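PDB 6TFX: ABC transporter substrate-binding protein from Rhizobium radiobacter, which binds the opine mannopinic acid as a periplasmic solute-binding protein and probably hands it to an ABC importer for uptake into the bacterium. Local coordinates for residues A[29-34]-A[481-486]; A[254-258]-A[452-456]; A[287-292]-A[457-463]; A[205-210]-A[337-341]. One frame throughout, in Å; residues are numbered along the deposited sequence.

Interaction 1 (A[29-34]-A[481-486]). With N72 ((2~{R})-2-[[(3~{R},4~{R},5~{S})-3,4,5,6-tetrakis(oxidanyl)-2-oxidanylidene-hexyl]amino]pentanedioic acid), chain C.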
# COMPACT_ATOMS: atom_id res chain seq x y z
N ARG A 29 -2.64 1.68 7.40
CA ARG A 29 -2.00 2.82 6.72
C ARG A 29 -2.92 4.05 6.72
O ARG A 29 -2.43 5.19 6.76
CB ARG A 29 -1.66 2.47 5.26
CG ARG A 29 -0.56 1.42 5.13
CD ARG A 29 -0.32 1.22 3.66
NE ARG A 29 0.64 0.16 3.33
CZ ARG A 29 1.95 0.34 3.16
NH1 ARG A 29 2.51 1.52 3.41
NH2 ARG A 29 2.71 -0.67 2.77
N THR A 30 -4.25 3.82 6.62
CA THR A 30 -5.22 4.93 6.60
C THR A 30 -5.19 5.65 7.97
O THR A 30 -5.04 6.86 8.02
CB THR A 30 -6.63 4.43 6.29
OG1 THR A 30 -6.63 3.80 5.02
CG2 THR A 30 -7.66 5.59 6.28
N LEU A 31 -5.28 4.89 9.07
CA LEU A 31 -5.22 5.48 10.40
C LEU A 31 -3.91 6.23 10.60
O LEU A 31 -3.93 7.37 11.06
CB LEU A 31 -5.38 4.37 11.45
CG LEU A 31 -6.81 3.83 11.54
CD1 LEU A 31 -6.86 2.52 12.37
CD2 LEU A 31 -7.74 4.85 12.19
N VAL A 32 -2.77 5.62 10.20
CA VAL A 32 -1.46 6.27 10.30
C VAL A 32 -1.45 7.63 9.57
O VAL A 32 -0.89 8.60 10.09
CB VAL A 32 -0.39 5.28 9.79
CG1 VAL A 32 0.88 5.96 9.33
CG2 VAL A 32 -0.11 4.23 10.87
N SER A 33 -2.11 7.70 8.39
CA SER A 33 -2.14 8.95 7.62
C SER A 33 -2.94 10.06 8.31
O SER A 33 -2.84 11.23 7.90
CB SER A 33 -2.69 8.72 6.21
OG SER A 33 -4.11 8.61 6.22
N TYR A 34 -3.75 9.71 9.33
CA TYR A 34 -4.53 10.75 10.05
C TYR A 34 -3.78 11.20 11.31
O TYR A 34 -4.02 12.30 11.81
CB TYR A 34 -5.88 10.18 10.50
CG TYR A 34 -6.82 9.72 9.39
CD1 TYR A 34 -6.49 9.91 8.05
CD2 TYR A 34 -7.96 8.97 9.68
CE1 TYR A 34 -7.32 9.44 7.03
CE2 TYR A 34 -8.80 8.52 8.67
CZ TYR A 34 -8.49 8.76 7.34
OH TYR A 34 -9.32 8.25 6.37
N PRO A 481 -2.30 5.50 0.37
CA PRO A 481 -2.95 4.23 0.77
C PRO A 481 -4.20 3.85 -0.07
O PRO A 481 -4.80 2.81 0.21
CB PRO A 481 -3.40 4.52 2.21
CG PRO A 481 -2.71 5.76 2.63
CD PRO A 481 -2.57 6.55 1.37
N SER A 482 -4.62 4.69 -1.05
CA SER A 482 -5.82 4.51 -1.89
C SER A 482 -7.11 4.64 -1.05
O SER A 482 -8.15 4.03 -1.37
CB SER A 482 -5.79 3.18 -2.66
OG SER A 482 -4.60 3.06 -3.43
N ALA A 483 -7.04 5.46 0.01
CA ALA A 483 -8.14 5.68 0.94
C ALA A 483 -8.29 7.18 1.20
O ALA A 483 -7.32 7.93 1.04
CB ALA A 483 -7.87 4.96 2.25
N PRO A 484 -9.47 7.63 1.64
CA PRO A 484 -9.63 9.07 1.93
C PRO A 484 -8.62 9.59 2.95
O PRO A 484 -8.23 8.89 3.88
CB PRO A 484 -11.04 9.15 2.52
CG PRO A 484 -11.77 7.96 1.97
CD PRO A 484 -10.71 6.88 1.91
N LEU A 485 -8.24 10.86 2.77
CA LEU A 485 -7.35 11.54 3.68
C LEU A 485 -8.22 12.56 4.42
O LEU A 485 -8.78 13.48 3.80
CB LEU A 485 -6.20 12.26 2.94
CG LEU A 485 -5.21 13.01 3.84
CD1 LEU A 485 -4.33 12.03 4.63
CD2 LEU A 485 -4.36 13.96 3.02
N ILE A 486 -8.34 12.37 5.74
CA ILE A 486 -9.08 13.30 6.60
C ILE A 486 -8.02 14.21 7.23
O ILE A 486 -7.01 13.74 7.75
CB ILE A 486 -9.95 12.56 7.65
CG1 ILE A 486 -10.96 11.64 6.91
CG2 ILE A 486 -10.68 13.58 8.54
CD1 ILE A 486 -11.59 10.65 7.78
OAB N72 C . -10.12 -6.78 -5.21
CAF N72 C . -8.73 -6.59 -4.89
CAG N72 C . -8.39 -6.17 -3.42
OAC N72 C . -9.49 -5.70 -2.71
CAH N72 C . -7.07 -5.40 -3.35
OAM N72 C . -6.48 -4.87 -4.48
CAI N72 C . -6.60 -4.22 -2.52
OAD N72 C . -7.67 -3.36 -2.21
CAJ N72 C . -5.68 -4.65 -1.40
OAE N72 C . -5.05 -5.73 -1.53
CAK N72 C . -5.58 -3.80 -0.10
N N72 C . -4.29 -3.16 0.01
CA N72 C . -3.38 -3.48 1.04
C N72 C . -3.63 -4.71 1.87
O N72 C . -3.24 -5.94 1.76
CB N72 C . -1.94 -3.30 0.54
CG N72 C . -0.80 -4.05 1.22
CD N72 C . 0.54 -3.32 1.13
OE1 N72 C . 0.62 -2.05 1.08
OE2 N72 C . 1.59 -4.01 1.13
OXT N72 C . -4.30 -4.26 2.81
O HOH W 1 -4.25 13.62 7.92
O HOH W 2 -5.15 8.36 3.55
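Tyr-34 lays one ring face over Ile-486: CB of Ile-486 stands 4.1 Å from the ring centroid, close to the normal, a CH-pi contact, and Tyr-34 CE2 lies 3.6 Å from Ile-486 CD1. Tyrosine suits the place because its apolar ring ends in a hydroxyl, and Tyr-34 OH donates a 2.8 Å hydrogen bond to Pro-484 O. A water bridges the same carbonyl to the helix, donating to Pro-484 O at 3.1 Å and to Ser-33 OG at 2.9 Å, while Ser-33 OG donates to Thr-30 O at 2.7 Å. Another water joins Ser-33 O and Ile-486 O, 2.8 Å from each. In this periplasmic binding protein fold, helix 26-35 is thus fastened to an irregular segment near the C-terminus, and both pack on Met-8 of strand 5-10. Small Ala-483 lets its CB approach Thr-30 OG1 to 3.2 Å; that hydroxyl is bonded to Thr-26 O. The compact, apolar ring of Pro-481 meets the aliphatic base of Arg-29, CB to CB 4.1 Å. Beyond it the long arginine chain reaches the ligand, where NE and NH2 of Arg-29 make weak hydrogen bonds to N72 OE1 (3.2 and 3.0 Å), with Thr-24 O also bonded to NE and Ser-143 OG to NH1.

Interaction 2 (A[254-258]-A[452-456]). With MG (magnesium ion), chain G; EDO (1,2-ethanediol), chain D.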
# COMPACT_ATOMS: atom_id res chain seq x y z
N HIS A 254 1.41 -14.38 -6.98
CA HIS A 254 2.86 -14.58 -6.84
C HIS A 254 3.03 -16.06 -6.57
O HIS A 254 2.50 -16.56 -5.58
CB HIS A 254 3.40 -13.79 -5.65
CG HIS A 254 3.26 -12.32 -5.85
ND1 HIS A 254 4.25 -11.58 -6.49
CD2 HIS A 254 2.24 -11.50 -5.51
CE1 HIS A 254 3.80 -10.33 -6.54
NE2 HIS A 254 2.60 -10.22 -5.95
N ILE A 255 3.75 -16.76 -7.45
CA ILE A 255 3.89 -18.22 -7.32
C ILE A 255 5.26 -18.54 -6.72
O ILE A 255 6.26 -18.11 -7.30
CB ILE A 255 3.76 -18.91 -8.72
CG1 ILE A 255 2.37 -18.60 -9.38
CG2 ILE A 255 4.01 -20.43 -8.61
CD1 ILE A 255 2.43 -18.96 -10.96
N ASN A 256 5.31 -19.35 -5.66
CA ASN A 256 6.60 -19.72 -5.09
C ASN A 256 7.23 -20.71 -6.06
O ASN A 256 6.85 -21.89 -6.08
CB ASN A 256 6.47 -20.29 -3.68
CG ASN A 256 7.80 -20.57 -3.05
OD1 ASN A 256 8.80 -20.79 -3.74
ND2 ASN A 256 7.85 -20.58 -1.74
N ILE A 257 8.21 -20.22 -6.85
CA ILE A 257 8.85 -21.03 -7.90
C ILE A 257 9.77 -22.13 -7.36
O ILE A 257 10.27 -22.93 -8.16
CB ILE A 257 9.60 -20.13 -8.90
CG1 ILE A 257 10.81 -19.45 -8.22
CG2 ILE A 257 8.60 -19.09 -9.53
CD1 ILE A 257 11.74 -18.69 -9.18
N THR A 258 10.00 -22.19 -6.03
CA THR A 258 10.89 -23.22 -5.50
C THR A 258 10.12 -24.44 -5.00
O THR A 258 10.74 -25.42 -4.61
CB THR A 258 11.74 -22.65 -4.34
OG1 THR A 258 10.90 -22.40 -3.22
CG2 THR A 258 12.49 -21.37 -4.72
N VAL A 452 7.26 -16.58 -15.43
CA VAL A 452 5.98 -16.79 -14.75
C VAL A 452 6.17 -16.88 -13.24
O VAL A 452 5.69 -17.81 -12.59
CB VAL A 452 5.14 -17.98 -15.33
CG1 VAL A 452 3.67 -17.89 -14.91
CG2 VAL A 452 5.28 -18.08 -16.85
N CYS A 453 6.93 -15.93 -12.69
CA CYS A 453 7.08 -15.84 -11.24
C CYS A 453 5.79 -15.28 -10.64
O CYS A 453 5.43 -15.59 -9.50
CB CYS A 453 8.27 -14.96 -10.91
SG CYS A 453 9.82 -15.62 -11.56
N ALA A 454 5.10 -14.44 -11.41
CA ALA A 454 3.85 -13.84 -10.97
C ALA A 454 2.98 -13.66 -12.18
O ALA A 454 3.50 -13.50 -13.30
CB ALA A 454 4.10 -12.50 -10.29
N ILE A 455 1.67 -13.76 -11.97
CA ILE A 455 0.68 -13.61 -13.03
C ILE A 455 -0.15 -12.39 -12.68
O ILE A 455 -0.82 -12.37 -11.65
CB ILE A 455 -0.22 -14.87 -13.15
CG1 ILE A 455 0.62 -16.15 -13.38
CG2 ILE A 455 -1.25 -14.64 -14.28
CD1 ILE A 455 -0.17 -17.41 -13.01
N PRO A 456 -0.12 -11.36 -13.53
CA PRO A 456 -0.89 -10.15 -13.20
C PRO A 456 -2.36 -10.36 -13.44
O PRO A 456 -2.78 -11.08 -14.37
CB PRO A 456 -0.36 -9.10 -14.18
CG PRO A 456 0.20 -9.88 -15.31
CD PRO A 456 0.65 -11.22 -14.78
MG MG G . 11.09 -14.46 -11.01
C1 EDO D . 11.77 -25.77 -1.10
O1 EDO D . 11.25 -26.71 -2.03
C2 EDO D . 10.66 -25.34 -0.13
O2 EDO D . 11.21 -24.65 0.98
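Ile-255 is the apolar centre: its CD1 lies 3.7 Å from Ile-455 CD1 and 4.3 Å from Val-452 CG1. Branched aliphatic chains fill this space well, and Arg-268 and Leu-271 of helix 265-272 also touch the group. Next to it, Ile-257 CG2 rests 4.0 Å from Cys-453 CA. The backbone between these side chains starts an antiparallel pairing of strands 240-255 and 454-467. Ile-255 N donates to Cys-453 O at 2.9 Å, and His-254 faces Ala-454 in a non-hydrogen-bonded pair whose CA atoms are only 4.3 Å apart. Both side chains lie on the same face of the sheet, where the small Ala-454 leaves room for the imidazole, Ala-454 CB lying 3.9 Å from His-254 ND1. Val-452, with positive phi, ends the preceding helix in a Schellman motif and turns the chain into the strand. On the outer side, Asn-256 OD1 forms an Asx turn, accepting from Thr-258 N at 2.9 Å and from Thr-258 OG1 at 2.7 Å, while Thr-258 O receives a bond from a 1,2-ethanediol. Cys-453 points away from Ile-255, and its SG binds the magnesium ion at 1.8 Å, with Cys-418 completing the protein ligands. Two soft sulfur ligands are unusual for hard magnesium, and 1.8 Å is short for a metal–sulfur bond, so the nature of this ion is best treated cautiously.

Interaction 3 (A[287-292]-A[457-463]). With N72 ((2~{R})-2-[[(3~{R},4~{R},5~{S})-3,4,5,6-tetrakis(oxidanyl)-2-oxidanylidene-hexyl]amino]pentanedioic acid), chain C.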
# COMPACT_ATOMS: atom_id res chain seq x y z
N ARG A 287 -14.44 1.31 -15.07
CA ARG A 287 -14.18 2.62 -14.43
C ARG A 287 -13.17 2.47 -13.28
O ARG A 287 -12.30 3.33 -13.06
CB ARG A 287 -15.50 3.20 -13.90
CG ARG A 287 -15.36 4.57 -13.23
CD ARG A 287 -16.68 5.05 -12.65
NE ARG A 287 -16.48 6.19 -11.75
CZ ARG A 287 -17.44 6.74 -11.01
NH1 ARG A 287 -18.68 6.26 -11.05
NH2 ARG A 287 -17.17 7.77 -10.22
N VAL A 288 -13.28 1.35 -12.55
CA VAL A 288 -12.45 1.11 -11.37
C VAL A 288 -11.35 0.09 -11.61
O VAL A 288 -10.30 0.17 -10.97
CB VAL A 288 -13.41 0.64 -10.23
CG1 VAL A 288 -12.67 0.02 -9.05
CG2 VAL A 288 -14.32 1.79 -9.79
N ASN A 289 -11.59 -0.86 -12.54
CA ASN A 289 -10.69 -2.00 -12.76
C ASN A 289 -10.12 -2.06 -14.15
O ASN A 289 -10.82 -1.81 -15.12
CB ASN A 289 -11.49 -3.29 -12.54
CG ASN A 289 -12.20 -3.30 -11.21
OD1 ASN A 289 -11.63 -3.71 -10.21
ND2 ASN A 289 -13.45 -2.82 -11.18
N ARG A 290 -8.86 -2.49 -14.25
CA ARG A 290 -8.24 -2.65 -15.56
C ARG A 290 -7.29 -3.82 -15.54
O ARG A 290 -6.56 -3.99 -14.56
CB ARG A 290 -7.45 -1.39 -15.98
CG ARG A 290 -8.28 -0.14 -16.30
CD ARG A 290 -9.09 -0.24 -17.59
NE ARG A 290 -10.12 0.79 -17.65
CZ ARG A 290 -9.94 2.01 -18.15
NH1 ARG A 290 -8.76 2.36 -18.65
NH2 ARG A 290 -10.93 2.89 -18.16
N ALA A 291 -7.26 -4.61 -16.61
CA ALA A 291 -6.26 -5.68 -16.72
C ALA A 291 -4.93 -4.97 -16.98
O ALA A 291 -4.91 -3.93 -17.66
CB ALA A 291 -6.58 -6.60 -17.88
N VAL A 292 -3.83 -5.51 -16.43
CA VAL A 292 -2.51 -4.87 -16.57
C VAL A 292 -1.57 -5.78 -17.35
O VAL A 292 -1.33 -6.91 -16.90
CB VAL A 292 -1.91 -4.48 -15.18
CG1 VAL A 292 -0.54 -3.80 -15.33
CG2 VAL A 292 -2.86 -3.57 -14.42
N LEU A 457 -3.16 -9.72 -12.59
CA LEU A 457 -4.59 -9.79 -12.76
C LEU A 457 -5.03 -8.38 -13.11
O LEU A 457 -4.53 -7.83 -14.08
CB LEU A 457 -5.26 -10.35 -11.49
CG LEU A 457 -4.66 -11.69 -11.01
CD1 LEU A 457 -5.26 -12.10 -9.75
CD2 LEU A 457 -4.82 -12.75 -12.05
N THR A 458 -5.92 -7.81 -12.33
CA THR A 458 -6.38 -6.45 -12.57
C THR A 458 -5.73 -5.51 -11.54
O THR A 458 -5.25 -5.98 -10.49
CB THR A 458 -7.90 -6.40 -12.34
OG1 THR A 458 -8.19 -7.02 -11.06
CG2 THR A 458 -8.68 -7.07 -13.46
N GLU A 459 -5.78 -4.19 -11.80
CA GLU A 459 -5.44 -3.18 -10.81
C GLU A 459 -6.77 -2.47 -10.55
O GLU A 459 -7.59 -2.35 -11.48
CB GLU A 459 -4.33 -2.21 -11.27
CG GLU A 459 -4.66 -1.37 -12.48
CD GLU A 459 -3.50 -0.56 -13.03
OE1 GLU A 459 -2.38 -0.67 -12.50
OE2 GLU A 459 -3.72 0.15 -14.04
N ASN A 460 -7.01 -2.04 -9.30
CA ASN A 460 -8.27 -1.36 -9.01
C ASN A 460 -8.03 -0.05 -8.23
O ASN A 460 -7.24 -0.01 -7.27
CB ASN A 460 -9.20 -2.25 -8.16
CG ASN A 460 -8.47 -3.16 -7.18
OD1 ASN A 460 -7.86 -2.73 -6.18
ND2 ASN A 460 -8.49 -4.42 -7.50
N LEU A 461 -8.77 0.99 -8.60
CA LEU A 461 -8.73 2.22 -7.83
C LEU A 461 -9.45 1.94 -6.50
O LEU A 461 -10.27 1.00 -6.43
CB LEU A 461 -9.53 3.31 -8.58
CG LEU A 461 -8.92 3.73 -9.90
CD1 LEU A 461 -9.88 4.64 -10.66
CD2 LEU A 461 -7.61 4.47 -9.67
N GLY A 462 -9.17 2.74 -5.47
CA GLY A 462 -9.88 2.61 -4.20
C GLY A 462 -11.29 3.15 -4.40
O GLY A 462 -11.47 4.10 -5.16
N THR A 463 -12.30 2.55 -3.79
CA THR A 463 -13.69 3.00 -3.98
C THR A 463 -14.28 3.29 -2.61
O THR A 463 -14.25 2.43 -1.73
CB THR A 463 -14.54 1.94 -4.70
OG1 THR A 463 -14.39 0.70 -4.02
CG2 THR A 463 -14.17 1.79 -6.16
OAB N72 C . -10.12 -6.78 -5.21
CAF N72 C . -8.73 -6.59 -4.89
CAG N72 C . -8.39 -6.17 -3.42
OAC N72 C . -9.49 -5.70 -2.71
CAH N72 C . -7.07 -5.40 -3.35
OAM N72 C . -6.48 -4.87 -4.48
CAI N72 C . -6.60 -4.22 -2.52
OAD N72 C . -7.67 -3.36 -2.21
CAJ N72 C . -5.68 -4.65 -1.40
OAE N72 C . -5.05 -5.73 -1.53
CAK N72 C . -5.58 -3.80 -0.10
N N72 C . -4.29 -3.16 0.01
CA N72 C . -3.38 -3.48 1.04
C N72 C . -3.63 -4.71 1.87
O N72 C . -3.24 -5.94 1.76
CB N72 C . -1.94 -3.30 0.54
CG N72 C . -0.80 -4.05 1.22
CD N72 C . 0.54 -3.32 1.13
OE1 N72 C . 0.62 -2.05 1.08
OE2 N72 C . 1.59 -4.01 1.13
OXT N72 C . -4.30 -4.26 2.81
O HOH W 3 -9.84 -5.59 -9.57
O HOH W 4 -3.34 -8.57 -16.54
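Strand 289-291 runs antiparallel to strand 457-463, their axes 4.5 Å apart at closest approach and 153° between their directions. Arg-290 and Glu-459 form a hydrogen-bonded pair that satisfies both backbones: Arg-290 N donates to Glu-459 O at 3.1 Å, and Glu-459 N to Arg-290 O at 2.9 Å. Beyond it, Leu-461 N donates to Val-288 O at 2.9 Å, whereas the bond from Val-292 N to Leu-457 O is weak at 3.4 Å. Asn-289 and Asn-460 lie on the same face, and a water sits 2.7 Å from Asn-289 OD1, 2.7 Å from Asn-460 ND2 and 2.6 Å from Thr-458 OG1. Asparagine suits both its positions, offering a donor and an acceptor at once: Asn-289 ND2 is bonded to Gly-285 O and Gln-226 O, while Asn-460 OD1 accepts from N72 OAM at 3.1 Å, bringing the strand into the opine pocket. The buried Glu-459 carboxylate is bonded to Ser-298. Val-288 adds apolar contact, its CG2 3.6 Å from Thr-463 CG2. Strand 454-467 is also paired with strand 240-255 of the same mixed sheet, and helix 277-284 packs against Thr-458, helix 340-353 against Leu-457.

Interaction 4 (A[205-210]-A[337-341]). With N72 ((2~{R})-2-[[(3~{R},4~{R},5~{S})-3,4,5,6-tetrakis(oxidanyl)-2-oxidanylidene-hexyl]amino]pentanedioic acid), chain C.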
# COMPACT_ATOMS: atom_id res chain seq x y z
N ASN A 205 -16.14 -5.24 8.39
CA ASN A 205 -15.66 -6.08 7.30
C ASN A 205 -16.79 -6.69 6.46
O ASN A 205 -16.62 -6.85 5.27
CB ASN A 205 -14.73 -7.19 7.81
CG ASN A 205 -13.79 -7.68 6.73
OD1 ASN A 205 -13.05 -6.90 6.11
ND2 ASN A 205 -13.78 -8.99 6.47
N ASN A 206 -17.95 -6.98 7.08
CA ASN A 206 -19.09 -7.56 6.36
C ASN A 206 -19.74 -6.47 5.50
O ASN A 206 -20.24 -5.47 6.03
CB ASN A 206 -20.09 -8.16 7.34
CG ASN A 206 -21.26 -8.79 6.64
OD1 ASN A 206 -22.27 -8.14 6.35
ND2 ASN A 206 -21.14 -10.07 6.32
N GLU A 207 -19.67 -6.63 4.17
CA GLU A 207 -20.19 -5.65 3.20
C GLU A 207 -21.66 -5.34 3.39
O GLU A 207 -22.04 -4.17 3.31
CB GLU A 207 -19.91 -6.09 1.75
CG GLU A 207 -18.43 -6.02 1.37
CD GLU A 207 -18.07 -6.39 -0.05
OE1 GLU A 207 -18.88 -7.04 -0.75
OE2 GLU A 207 -16.94 -6.04 -0.47
N ALA A 208 -22.48 -6.37 3.67
CA ALA A 208 -23.93 -6.14 3.88
C ALA A 208 -24.18 -5.25 5.11
O ALA A 208 -24.97 -4.31 5.02
CB ALA A 208 -24.66 -7.47 4.01
N ALA A 209 -23.48 -5.51 6.23
CA ALA A 209 -23.62 -4.70 7.46
C ALA A 209 -23.10 -3.27 7.23
O ALA A 209 -23.71 -2.31 7.69
CB ALA A 209 -22.86 -5.36 8.61
N ARG A 210 -21.96 -3.14 6.50
CA ARG A 210 -21.41 -1.81 6.20
C ARG A 210 -22.40 -0.98 5.36
O ARG A 210 -22.67 0.17 5.69
CB ARG A 210 -20.06 -1.94 5.48
CG ARG A 210 -19.23 -0.64 5.46
CD ARG A 210 -17.92 -0.79 4.65
NE ARG A 210 -17.36 -2.12 4.79
CZ ARG A 210 -16.94 -2.90 3.79
NH1 ARG A 210 -16.91 -2.44 2.54
NH2 ARG A 210 -16.50 -4.12 4.05
N SER A 337 -6.78 -14.21 1.91
CA SER A 337 -7.32 -13.19 2.81
C SER A 337 -8.86 -13.11 2.78
O SER A 337 -9.48 -13.26 1.71
CB SER A 337 -6.78 -11.82 2.41
OG SER A 337 -7.44 -10.81 3.14
N GLN A 338 -9.45 -12.80 3.95
CA GLN A 338 -10.88 -12.56 4.12
C GLN A 338 -11.25 -11.08 3.90
O GLN A 338 -12.42 -10.71 4.08
CB GLN A 338 -11.40 -13.08 5.46
CG GLN A 338 -11.54 -14.60 5.45
CD GLN A 338 -12.05 -15.12 6.76
OE1 GLN A 338 -11.47 -14.86 7.81
NE2 GLN A 338 -13.15 -15.86 6.73
N LEU A 339 -10.28 -10.23 3.46
CA LEU A 339 -10.62 -8.86 3.04
C LEU A 339 -11.61 -9.09 1.88
O LEU A 339 -11.29 -9.87 0.98
CB LEU A 339 -9.37 -8.12 2.54
CG LEU A 339 -9.59 -6.70 2.02
CD1 LEU A 339 -10.00 -5.76 3.15
CD2 LEU A 339 -8.32 -6.18 1.35
N PRO A 340 -12.84 -8.53 1.90
CA PRO A 340 -13.84 -8.98 0.91
C PRO A 340 -13.46 -8.86 -0.56
O PRO A 340 -13.83 -9.74 -1.35
CB PRO A 340 -15.08 -8.15 1.24
CG PRO A 340 -14.93 -7.83 2.70
CD PRO A 340 -13.44 -7.64 2.92
N GLY A 341 -12.71 -7.81 -0.92
CA GLY A 341 -12.26 -7.62 -2.30
C GLY A 341 -11.27 -8.69 -2.75
O GLY A 341 -11.37 -9.19 -3.87
OAB N72 C . -10.12 -6.78 -5.21
CAF N72 C . -8.73 -6.59 -4.89
CAG N72 C . -8.39 -6.17 -3.42
OAC N72 C . -9.49 -5.70 -2.71
CAH N72 C . -7.07 -5.40 -3.35
OAM N72 C . -6.48 -4.87 -4.48
CAI N72 C . -6.60 -4.22 -2.52
OAD N72 C . -7.67 -3.36 -2.21
CAJ N72 C . -5.68 -4.65 -1.40
OAE N72 C . -5.05 -5.73 -1.53
CAK N72 C . -5.58 -3.80 -0.10
N N72 C . -4.29 -3.16 0.01
CA N72 C . -3.38 -3.48 1.04
C N72 C . -3.63 -4.71 1.87
O N72 C . -3.24 -5.94 1.76
CB N72 C . -1.94 -3.30 0.54
CG N72 C . -0.80 -4.05 1.22
CD N72 C . 0.54 -3.32 1.13
OE1 N72 C . 0.62 -2.05 1.08
OE2 N72 C . 1.59 -4.01 1.13
OXT N72 C . -4.30 -4.26 2.81
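Pro-340, in the first turn of helix 340-353, where a proline's missing NH costs nothing, pushes its C-gamma exo ring among side chains around the start of helix 207-215. The t chi1 of Asn-205 swings its amide across, so that Asn-205 ND2 donates to Gln-338 O at 3.2 Å, while Asn-205 OD1 lies 3.3 Å from Pro-340 CD. Glu-207, m then t, extends until its OE2 is 3.3 Å from Pro-340 CB. Arg-210 presents a guanidinium edge, NH2 4.2 Å from Pro-340 CG, its NE held by Leu-204 O. Asn-206, also t, N-caps its helix, OD1 taking Ala-209 N at 2.9 Å; Ser-337 OG accepts from Leu-339 N at 2.9 Å in an ST turn. Gly-341 borders the ligand, where a CB would stand 2.2 Å from N72 OAC, and Leu-339 CD2 is 3.9 Å from N72 CAK. With one direct hydrogen bond and 193 Å² buried, the contact is modest: mostly van der Waals approach of polar side chains to an apolar proline ring, with Asn-205 supplying the hydrogen bond.

Along the chain the first halves of interactions 1, 4, 2 and 3 come in that order, and the second halves in the order 4, 2, 3, 1; interaction 1 therefore encloses the others, which cross one another. Interactions 2 and 3 share strand 454-467 of the large mixed sheet: their centres are 20 Å apart, yet Pro-456 CB and Val-292 O meet at 3.6 Å. Interactions 1, 3 and 4, with centres 18 to 19 Å apart, all reach N72, so its pocket draws on distant parts of the sequence. Interaction 2, by contrast, lies about 30 Å from interaction 1, centre to centre, at the start of strand 454-467, where Cys-453, just ahead of it, shares a metal ion with Cys-418.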